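Local coordinates for polyhedrin (Uranotaenia sapphirina cypovirus, PDB 4ZQX), which builds the crystalline occlusion bodies that enclose cypovirus particles, and binds ATP, at residues N109-W112 / N113-S116; L194-V197 / I198-L201; N88-Q91 / R92-N96. All blocks are in the same frame, centred on the assembly; numbering follows the deposited sequence.

Contact 1: N109-W112 / N113-S116; sequences NVDW and NKAS
The D111 carboxylate and the N113 amide are turned 63° from each other, and D111 OD1 reaches round to the N113 backbone. The other flat group is the W112 indole. V110 CB lies over one of its faces, offset toward the rim and 3.6 Å above the ring plane. Beyond the contact, W112 also makes an edge-to-face pair with F149 and a cation-pi contact with K161.

The D111 side chain folds back along its own turn. CG is anti to the backbone N (chi1 -174°), which brings OD1 within 3.1 Å of N113 N. This bond is weak. D111 OD1 is also 3.3 Å from N113 CB. The other oxygen faces K114: D111 OD2 is 3.6 Å from K114 CG. The two side chains run side by side in the same direction. K114 NZ lies 6.3 Å from D111 OD2, so the charged groups do not meet.

The backbone closes on D111 O. K114 N donates to it at 3.0 Å, with an N-H...O angle of 159°. A115 N gives it a weak second bond. V110 CG1 and A115 CB make the apolar contact across the turn. Water 1 donates to both W112 O and A115 O, at 2.6 Å from the latter.

The turn leads from strand 101-107 into strand 116-120. The W112 side chain is about 9 Å from the bound ATP. The chemistry implies a turn held mainly through D111: its carbonyl takes K114 N firmly and A115 N weakly, its carboxylate adds a weak bond to N113 N, and the nearby lysine can probably offer it only long-range electrostatic help.

Contact 2: L194-V197 / I198-L201; sequences LGNV and IEGL
L194 and I198, one helical turn apart, form the tight apolar part of this contact. L194 CD1 meets I198 CD1 at 3.8 Å, and the two side chains cross obliquely. I198 CG1 also rests on the backbone, 3.5 Å from L194 O. Beneath this pair, I198 N donates to L194 O at 2.9 Å. E199 N donates to G195 O at 3.0 Å. Further on, V197 O receives G200 N at 3.0 Å and, weakly, L201 N. L201 CG lies beside the same oxygen.

The looser side carries N196 and E199. Their side chains cross at about a right angle, with N196 OD1 and E199 OE1 4.0 Å apart. Water 2 joins them by donating to both oxygens. E199 CG stands beside the backbone N (chi1 -77°), and the chain then runs extended past G195 O, with CG 3.2 Å from it. N196 ND2 is hydrogen-bonded to Y23 OH.

Where the three subunits meet, L194 packs on L194 of both others. N196 O accepts from R139 of the third subunit, and K52 of that subunit reaches I198 O and L201 O. The chemistry implies a division of the surface: L194 and I198 give the helix an apolar side used in subunit packing, while the carbonyl dipoles probably suit the positive groups that bond to them.

Contact 3: N88-Q91 / R92-N96; sequences NMRQ and RSAIN
The loop between helix 72-83 and strand 101-107 is pinned where R90 curls over the backbone of R92 and S93. R90 NE donates to R92 O at 2.9 Å, and R90 NH2 donates to S93 O, also at 2.9 Å. The two carbonyl oxygens sit at the guanidinium edge, each somewhat tilted from its plane. The bend at chi3 (83°) swings the group round to reach both. A94 CB covers one face of the R90 guanidinium, 3.9 Å above the plane and toward its rim.

The second arginine lies close by. R90 NH2 stands 3.5 Å above the centre of the R92 guanidinium, and the two planes are 57° apart. R90 NH2 and R92 NH2 are 3.6 Å apart, so their like charges probably oppose this approach in part.

N88 sets up the start of the loop. Its OD1 accepts from R90 N at 3.1 Å, and its ND2 bonds to R77 O. Y82 OH, on the same helix, holds A94 N. An Asx turn at N88 thus leads into a surface loop closed by one arginine that bridges two successive carbonyls.

Following the chain from the N terminus, contact 3 comes first, then contact 1, then contact 2. They are in series, and none nests in or crosses another. Contact 3 folds the loop that leaves helix 72-83 for strand 101-107. Contact 1 turns the chain from that strand, in the larger sheet, into strand 116-120 of the three-stranded sheet. Contact 2 runs along helix 194-200 and just past its end, at the trimer interface. Contact 3 lies on the opposite side of the chain's centre from the other two. Contacts 1 and 2 do not touch within one chain, but K114 of contact 1 packs on N196 of the second subunit, joining them across the trimer.

Contact 1: N109-W112 / N113-S116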
ATOM      1  N   ASN A 109       7.975 -10.338  19.344  1.00 29.97           N
ATOM      2  CA  ASN A 109       9.348  -9.993  19.689  1.00 31.11           C
ATOM      3  C   ASN A 109       9.653  -8.525  19.386  1.00 30.06           C
ATOM      4  O   ASN A 109      10.528  -8.208  18.590  1.00 30.51           O
ATOM      5  CB  ASN A 109      10.310 -10.934  18.962  1.00 33.28           C
ATOM      6  CG  ASN A 109      11.701 -10.925  19.559  1.00 35.89           C
ATOM      7  OD1 ASN A 109      11.889 -10.577  20.723  1.00 36.31           O
ATOM      8  ND2 ASN A 109      12.686 -11.316  18.759  1.00 38.39           N
ATOM      9  N   VAL A 110       8.923  -7.640  20.069  1.00 28.38           N
ATOM     10  CA  VAL A 110       8.940  -6.202  19.823  1.00 28.87           C
ATOM     11  C   VAL A 110      10.045  -5.462  20.571  1.00 29.38           C
ATOM     12  O   VAL A 110      10.367  -5.785  21.702  1.00 30.05           O
ATOM     13  CB  VAL A 110       7.574  -5.601  20.221  1.00 29.46           C
ATOM     14  CG1 VAL A 110       7.560  -4.052  20.120  1.00 31.06           C
ATOM     15  CG2 VAL A 110       6.456  -6.239  19.397  1.00 31.18           C
ATOM     16  N   ASP A 111      10.624  -4.458  19.918  1.00 28.82           N
ATOM     17  CA  ASP A 111      11.544  -3.549  20.588  1.00 29.29           C
ATOM     18  C   ASP A 111      10.697  -2.495  21.306  1.00 28.27           C
ATOM     19  O   ASP A 111      10.288  -1.484  20.710  1.00 30.71           O
ATOM     20  CB  ASP A 111      12.487  -2.871  19.596  1.00 29.42           C
ATOM     21  CG  ASP A 111      13.550  -2.030  20.291  1.00 31.58           C
ATOM     22  OD1 ASP A 111      13.401  -1.741  21.504  1.00 32.95           O
ATOM     23  OD2 ASP A 111      14.541  -1.659  19.629  1.00 32.45           O
ATOM     24  N   TRP A 112      10.416  -2.738  22.583  1.00 29.11           N
ATOM     25  CA  TRP A 112       9.541  -1.848  23.340  1.00 29.77           C
ATOM     26  C   TRP A 112      10.153  -0.469  23.566  1.00 30.93           C
ATOM     27  O   TRP A 112       9.432   0.481  23.859  1.00 32.01           O
ATOM     28  CB  TRP A 112       9.151  -2.481  24.684  1.00 30.50           C
ATOM     29  CG  TRP A 112       8.571  -3.848  24.521  1.00 31.24           C
ATOM     30  CD1 TRP A 112       9.164  -5.029  24.844  1.00 32.72           C
ATOM     31  CD2 TRP A 112       7.291  -4.175  23.978  1.00 31.26           C
ATOM     32  NE1 TRP A 112       8.334  -6.077  24.530  1.00 32.67           N
ATOM     33  CE2 TRP A 112       7.174  -5.580  24.002  1.00 31.58           C
ATOM     34  CE3 TRP A 112       6.230  -3.415  23.481  1.00 32.98           C
ATOM     35  CZ2 TRP A 112       6.040  -6.249  23.545  1.00 31.53           C
ATOM     36  CZ3 TRP A 112       5.092  -4.087  23.021  1.00 34.98           C
ATOM     37  CH2 TRP A 112       5.011  -5.496  23.072  1.00 33.02           C
ATOM     38  N   ASN A 113      11.472  -0.344  23.434  1.00 29.59           N
ATOM     39  CA  ASN A 113      12.100   0.964  23.530  1.00 28.73           C
ATOM     40  C   ASN A 113      11.770   1.878  22.342  1.00 29.06           C
ATOM     41  O   ASN A 113      11.834   3.110  22.453  1.00 30.70           O
ATOM     42  CB  ASN A 113      13.614   0.811  23.608  1.00 28.13           C
ATOM     43  CG  ASN A 113      14.091   0.419  24.983  1.00 31.85           C
ATOM     44  OD1 ASN A 113      14.098  -0.763  25.339  1.00 32.24           O
ATOM     45  ND2 ASN A 113      14.514   1.415  25.764  1.00 31.31           N
ATOM     46  N   LYS A 114      11.444   1.282  21.201  1.00 29.11           N
ATOM     47  CA  LYS A 114      11.389   2.038  19.950  1.00 30.40           C
ATOM     48  C   LYS A 114      10.045   1.964  19.234  1.00 31.53           C
ATOM     49  O   LYS A 114       9.852   2.630  18.207  1.00 34.02           O
ATOM     50  CB  LYS A 114      12.500   1.584  18.987  1.00 33.04           C
ATOM     51  CG  LYS A 114      13.948   1.900  19.461  1.00 35.81           C
ATOM     52  CD  LYS A 114      14.200   3.368  19.818  1.00 37.43           C
ATOM     53  CE  LYS A 114      13.968   4.331  18.674  1.00 41.24           C
ATOM     54  NZ  LYS A 114      15.081   4.356  17.677  1.00 42.83           N
ATOM     55  N   ALA A 115       9.116   1.162  19.745  1.00 31.60           N
ATOM     56  CA  ALA A 115       7.783   1.117  19.149  1.00 32.10           C
ATOM     57  C   ALA A 115       7.155   2.499  19.268  1.00 32.81           C
ATOM     58  O   ALA A 115       7.173   3.094  20.347  1.00 33.53           O
ATOM     59  CB  ALA A 115       6.935   0.071  19.824  1.00 34.31           C
ATOM     60  N   SER A 116       6.627   3.026  18.163  1.00 30.87           N
ATOM     61  CA  SER A 116       6.036   4.363  18.186  1.00 30.42           C
ATOM     62  C   SER A 116       4.608   4.365  17.669  1.00 30.86           C
ATOM     63  O   SER A 116       4.298   3.723  16.681  1.00 30.99           O
ATOM     64  CB  SER A 116       6.893   5.351  17.399  1.00 32.96           C
ATOM     65  OG  SER A 116       7.008   4.974  16.048  1.00 32.25           O
TER
HETATM   66  O   HOH W   1       8.007   2.645  22.738  1.00 31.98           O

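Contact 2: L194-V197 / I198-L201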
ATOM      1  N   LEU A 194      20.967  -8.256   4.745  1.00 30.42           N
ATOM      2  CA  LEU A 194      20.118  -7.093   4.490  1.00 29.84           C
ATOM      3  C   LEU A 194      19.075  -7.315   3.377  1.00 29.99           C
ATOM      4  O   LEU A 194      17.910  -7.015   3.551  1.00 31.17           O
ATOM      5  CB  LEU A 194      20.990  -5.869   4.175  1.00 30.63           C
ATOM      6  CG  LEU A 194      20.275  -4.604   3.684  1.00 32.93           C
ATOM      7  CD1 LEU A 194      19.363  -4.032   4.773  1.00 31.04           C
ATOM      8  CD2 LEU A 194      21.302  -3.579   3.244  1.00 34.04           C
ATOM      9  N   GLY A 195      19.497  -7.844   2.239  1.00 31.29           N
ATOM     10  CA  GLY A 195      18.570  -8.082   1.134  1.00 30.27           C
ATOM     11  C   GLY A 195      17.415  -8.985   1.529  1.00 30.09           C
ATOM     12  O   GLY A 195      16.266  -8.806   1.092  1.00 31.80           O
ATOM     13  N   ASN A 196      17.713  -9.977   2.359  1.00 28.98           N
ATOM     14  CA  ASN A 196      16.672 -10.907   2.797  1.00 29.80           C
ATOM     15  C   ASN A 196      15.646 -10.229   3.715  1.00 30.51           C
ATOM     16  O   ASN A 196      14.444 -10.503   3.636  1.00 30.09           O
ATOM     17  CB  ASN A 196      17.299 -12.144   3.452  1.00 31.07           C
ATOM     18  CG  ASN A 196      16.303 -13.280   3.617  1.00 32.97           C
ATOM     19  OD1 ASN A 196      15.972 -13.994   2.664  1.00 35.82           O
ATOM     20  ND2 ASN A 196      15.821 -13.447   4.826  1.00 31.57           N
ATOM     21  N   VAL A 197      16.118  -9.331   4.565  1.00 29.88           N
ATOM     22  CA  VAL A 197      15.228  -8.521   5.382  1.00 30.23           C
ATOM     23  C   VAL A 197      14.382  -7.597   4.497  1.00 29.95           C
ATOM     24  O   VAL A 197      13.176  -7.498   4.676  1.00 30.32           O
ATOM     25  CB  VAL A 197      16.021  -7.694   6.421  1.00 30.52           C
ATOM     26  CG1 VAL A 197      15.098  -6.722   7.160  1.00 32.29           C
ATOM     27  CG2 VAL A 197      16.753  -8.620   7.396  1.00 34.64           C
ATOM     28  N   ILE A 198      15.009  -6.927   3.532  1.00 30.49           N
ATOM     29  CA  ILE A 198      14.277  -5.984   2.690  1.00 32.21           C
ATOM     30  C   ILE A 198      13.174  -6.711   1.925  1.00 31.87           C
ATOM     31  O   ILE A 198      12.070  -6.194   1.777  1.00 32.48           O
ATOM     32  CB  ILE A 198      15.223  -5.214   1.740  1.00 33.75           C
ATOM     33  CG1 ILE A 198      16.053  -4.210   2.551  1.00 36.13           C
ATOM     34  CG2 ILE A 198      14.427  -4.484   0.659  1.00 34.39           C
ATOM     35  CD1 ILE A 198      17.099  -3.466   1.746  1.00 37.93           C
ATOM     36  N   GLU A 199      13.467  -7.925   1.478  1.00 32.53           N
ATOM     37  CA  GLU A 199      12.491  -8.717   0.739  1.00 30.55           C
ATOM     38  C   GLU A 199      11.271  -9.057   1.585  1.00 31.51           C
ATOM     39  O   GLU A 199      10.182  -9.277   1.045  1.00 33.17           O
ATOM     40  CB  GLU A 199      13.143  -9.997   0.219  1.00 31.09           C
ATOM     41  CG  GLU A 199      14.010  -9.739  -0.999  1.00 30.72           C
ATOM     42  CD  GLU A 199      15.035 -10.821  -1.276  1.00 31.64           C
ATOM     43  OE1 GLU A 199      15.026 -11.867  -0.613  1.00 32.80           O
ATOM     44  OE2 GLU A 199      15.873 -10.605  -2.176  1.00 32.75           O
ATOM     45  N   GLY A 200      11.446  -9.106   2.904  1.00 29.50           N
ATOM     46  CA  GLY A 200      10.366  -9.507   3.794  1.00 30.83           C
ATOM     47  C   GLY A 200       9.472  -8.382   4.302  1.00 30.77           C
ATOM     48  O   GLY A 200       8.405  -8.632   4.855  1.00 29.46           O
ATOM     49  N   LEU A 201       9.901  -7.140   4.111  1.00 31.66           N
ATOM     50  CA  LEU A 201       9.121  -5.982   4.524  1.00 32.12           C
ATOM     51  C   LEU A 201       7.823  -5.885   3.728  1.00 31.96           C
ATOM     52  O   LEU A 201       7.823  -6.077   2.518  1.00 32.74           O
ATOM     53  CB  LEU A 201       9.936  -4.715   4.294  1.00 34.27           C
ATOM     54  CG  LEU A 201      11.215  -4.558   5.119  1.00 37.64           C
ATOM     55  CD1 LEU A 201      11.936  -3.277   4.745  1.00 39.68           C
ATOM     56  CD2 LEU A 201      10.907  -4.567   6.609  1.00 38.28           C
TER
HETATM   57  O   HOH W   2      17.011 -13.737   0.005  1.00 41.29           O

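Contact 3: N88-Q91 / R92-N96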
ATOM      1  N   ASN A  88     -17.237  22.112   4.038  1.00 31.84           N
ATOM      2  CA  ASN A  88     -18.338  21.260   3.602  1.00 32.27           C
ATOM      3  C   ASN A  88     -19.644  21.945   3.990  1.00 32.41           C
ATOM      4  O   ASN A  88     -19.630  23.112   4.407  1.00 32.71           O
ATOM      5  CB  ASN A  88     -18.223  19.845   4.187  1.00 32.21           C
ATOM      6  CG  ASN A  88     -18.355  19.812   5.707  1.00 33.67           C
ATOM      7  OD1 ASN A  88     -18.945  20.705   6.329  1.00 33.69           O
ATOM      8  ND2 ASN A  88     -17.800  18.764   6.313  1.00 33.32           N
ATOM      9  N   MET A  89     -20.762  21.241   3.833  1.00 30.55           N
ATOM     10  CA  MET A  89     -22.074  21.843   4.068  1.00 31.74           C
ATOM     11  C   MET A  89     -22.781  21.304   5.317  1.00 31.84           C
ATOM     12  O   MET A  89     -24.009  21.411   5.449  1.00 33.66           O
ATOM     13  CB  MET A  89     -22.956  21.661   2.825  1.00 34.28           C
ATOM     14  CG  MET A  89     -22.395  22.355   1.574  1.00 36.19           C
ATOM     15  SD  MET A  89     -22.237  24.142   1.772  1.00 37.71           S
ATOM     16  CE  MET A  89     -23.962  24.616   1.770  1.00 40.39           C
ATOM     17  N   ARG A  90     -22.006  20.745   6.245  1.00 32.35           N
ATOM     18  CA  ARG A  90     -22.578  20.142   7.450  1.00 32.26           C
ATOM     19  C   ARG A  90     -23.091  21.189   8.425  1.00 31.99           C
ATOM     20  O   ARG A  90     -22.405  22.167   8.718  1.00 33.50           O
ATOM     21  CB  ARG A  90     -21.544  19.285   8.163  1.00 32.78           C
ATOM     22  CG  ARG A  90     -21.346  17.930   7.560  1.00 36.58           C
ATOM     23  CD  ARG A  90     -20.585  17.027   8.520  1.00 38.43           C
ATOM     24  NE  ARG A  90     -21.440  16.397   9.526  1.00 38.97           N
ATOM     25  CZ  ARG A  90     -22.138  15.282   9.331  1.00 40.34           C
ATOM     26  NH1 ARG A  90     -22.120  14.676   8.154  1.00 40.78           N
ATOM     27  NH2 ARG A  90     -22.867  14.769  10.315  1.00 40.52           N
ATOM     28  N   GLN A  91     -24.296  20.956   8.934  1.00 32.39           N
ATOM     29  CA  GLN A  91     -24.912  21.799   9.956  1.00 32.83           C
ATOM     30  C   GLN A  91     -24.832  21.162  11.332  1.00 31.60           C
ATOM     31  O   GLN A  91     -25.244  21.748  12.304  1.00 34.23           O
ATOM     32  CB  GLN A  91     -26.378  22.045   9.626  1.00 34.47           C
ATOM     33  CG  GLN A  91     -26.556  22.875   8.397  1.00 37.48           C
ATOM     34  CD  GLN A  91     -27.993  22.939   7.962  1.00 41.22           C
ATOM     35  OE1 GLN A  91     -28.894  23.247   8.756  1.00 42.29           O
ATOM     36  NE2 GLN A  91     -28.226  22.646   6.696  1.00 43.00           N
ATOM     37  N   ARG A  92     -24.313  19.943  11.404  1.00 31.70           N
ATOM     38  CA  ARG A  92     -24.106  19.300  12.689  1.00 32.50           C
ATOM     39  C   ARG A  92     -22.795  18.526  12.615  1.00 32.77           C
ATOM     40  O   ARG A  92     -22.245  18.338  11.519  1.00 33.94           O
ATOM     41  CB  ARG A  92     -25.278  18.377  13.028  1.00 36.80           C
ATOM     42  CG  ARG A  92     -25.492  17.282  12.016  1.00 41.00           C
ATOM     43  CD  ARG A  92     -26.713  16.414  12.333  1.00 47.05           C
ATOM     44  NE  ARG A  92     -26.362  15.012  12.138  1.00 53.62           N
ATOM     45  CZ  ARG A  92     -26.380  14.375  10.967  1.00 57.83           C
ATOM     46  NH1 ARG A  92     -26.769  15.001   9.863  1.00 59.00           N
ATOM     47  NH2 ARG A  92     -26.024  13.091  10.907  1.00 59.83           N
ATOM     48  N   SER A  93     -22.294  18.071  13.764  1.00 31.89           N
ATOM     49  CA  SER A  93     -21.004  17.375  13.770  1.00 30.92           C
ATOM     50  C   SER A  93     -21.164  15.934  13.310  1.00 32.25           C
ATOM     51  O   SER A  93     -22.273  15.487  13.045  1.00 32.66           O
ATOM     52  CB  SER A  93     -20.367  17.398  15.158  1.00 32.94           C
ATOM     53  OG  SER A  93     -20.919  16.394  15.990  1.00 35.05           O
ATOM     54  N   ALA A  94     -20.045  15.215  13.210  1.00 33.79           N
ATOM     55  CA  ALA A  94     -20.052  13.812  12.793  1.00 34.03           C
ATOM     56  C   ALA A  94     -19.600  12.891  13.921  1.00 33.28           C
ATOM     57  O   ALA A  94     -19.094  11.801  13.661  1.00 33.92           O
ATOM     58  CB  ALA A  94     -19.140  13.630  11.562  1.00 35.99           C
ATOM     59  N   ILE A  95     -19.790  13.316  15.170  1.00 33.29           N
ATOM     60  CA  ILE A  95     -19.237  12.602  16.307  1.00 32.93           C
ATOM     61  C   ILE A  95     -19.787  11.166  16.440  1.00 32.53           C
ATOM     62  O   ILE A  95     -19.134  10.302  17.028  1.00 33.58           O
ATOM     63  CB  ILE A  95     -19.446  13.412  17.618  1.00 34.62           C
ATOM     64  CG1 ILE A  95     -18.412  13.020  18.684  1.00 38.64           C
ATOM     65  CG2 ILE A  95     -20.859  13.246  18.133  1.00 35.26           C
ATOM     66  CD1 ILE A  95     -18.283  14.037  19.810  1.00 40.72           C
ATOM     67  N   ASN A  96     -20.971  10.902  15.889  1.00 31.67           N
ATOM     68  CA  ASN A  96     -21.520   9.553  15.922  1.00 33.22           C
ATOM     69  C   ASN A  96     -20.598   8.525  15.270  1.00 33.23           C
ATOM     70  O   ASN A  96     -20.686   7.334  15.587  1.00 33.90           O
ATOM     71  CB  ASN A  96     -22.852   9.472  15.185  1.00 35.44           C
ATOM     72  CG  ASN A  96     -23.987  10.202  15.882  1.00 38.28           C
ATOM     73  OD1 ASN A  96     -23.862  10.674  17.013  1.00 39.50           O
ATOM     74  ND2 ASN A  96     -25.132  10.263  15.201  1.00 39.88           N
TER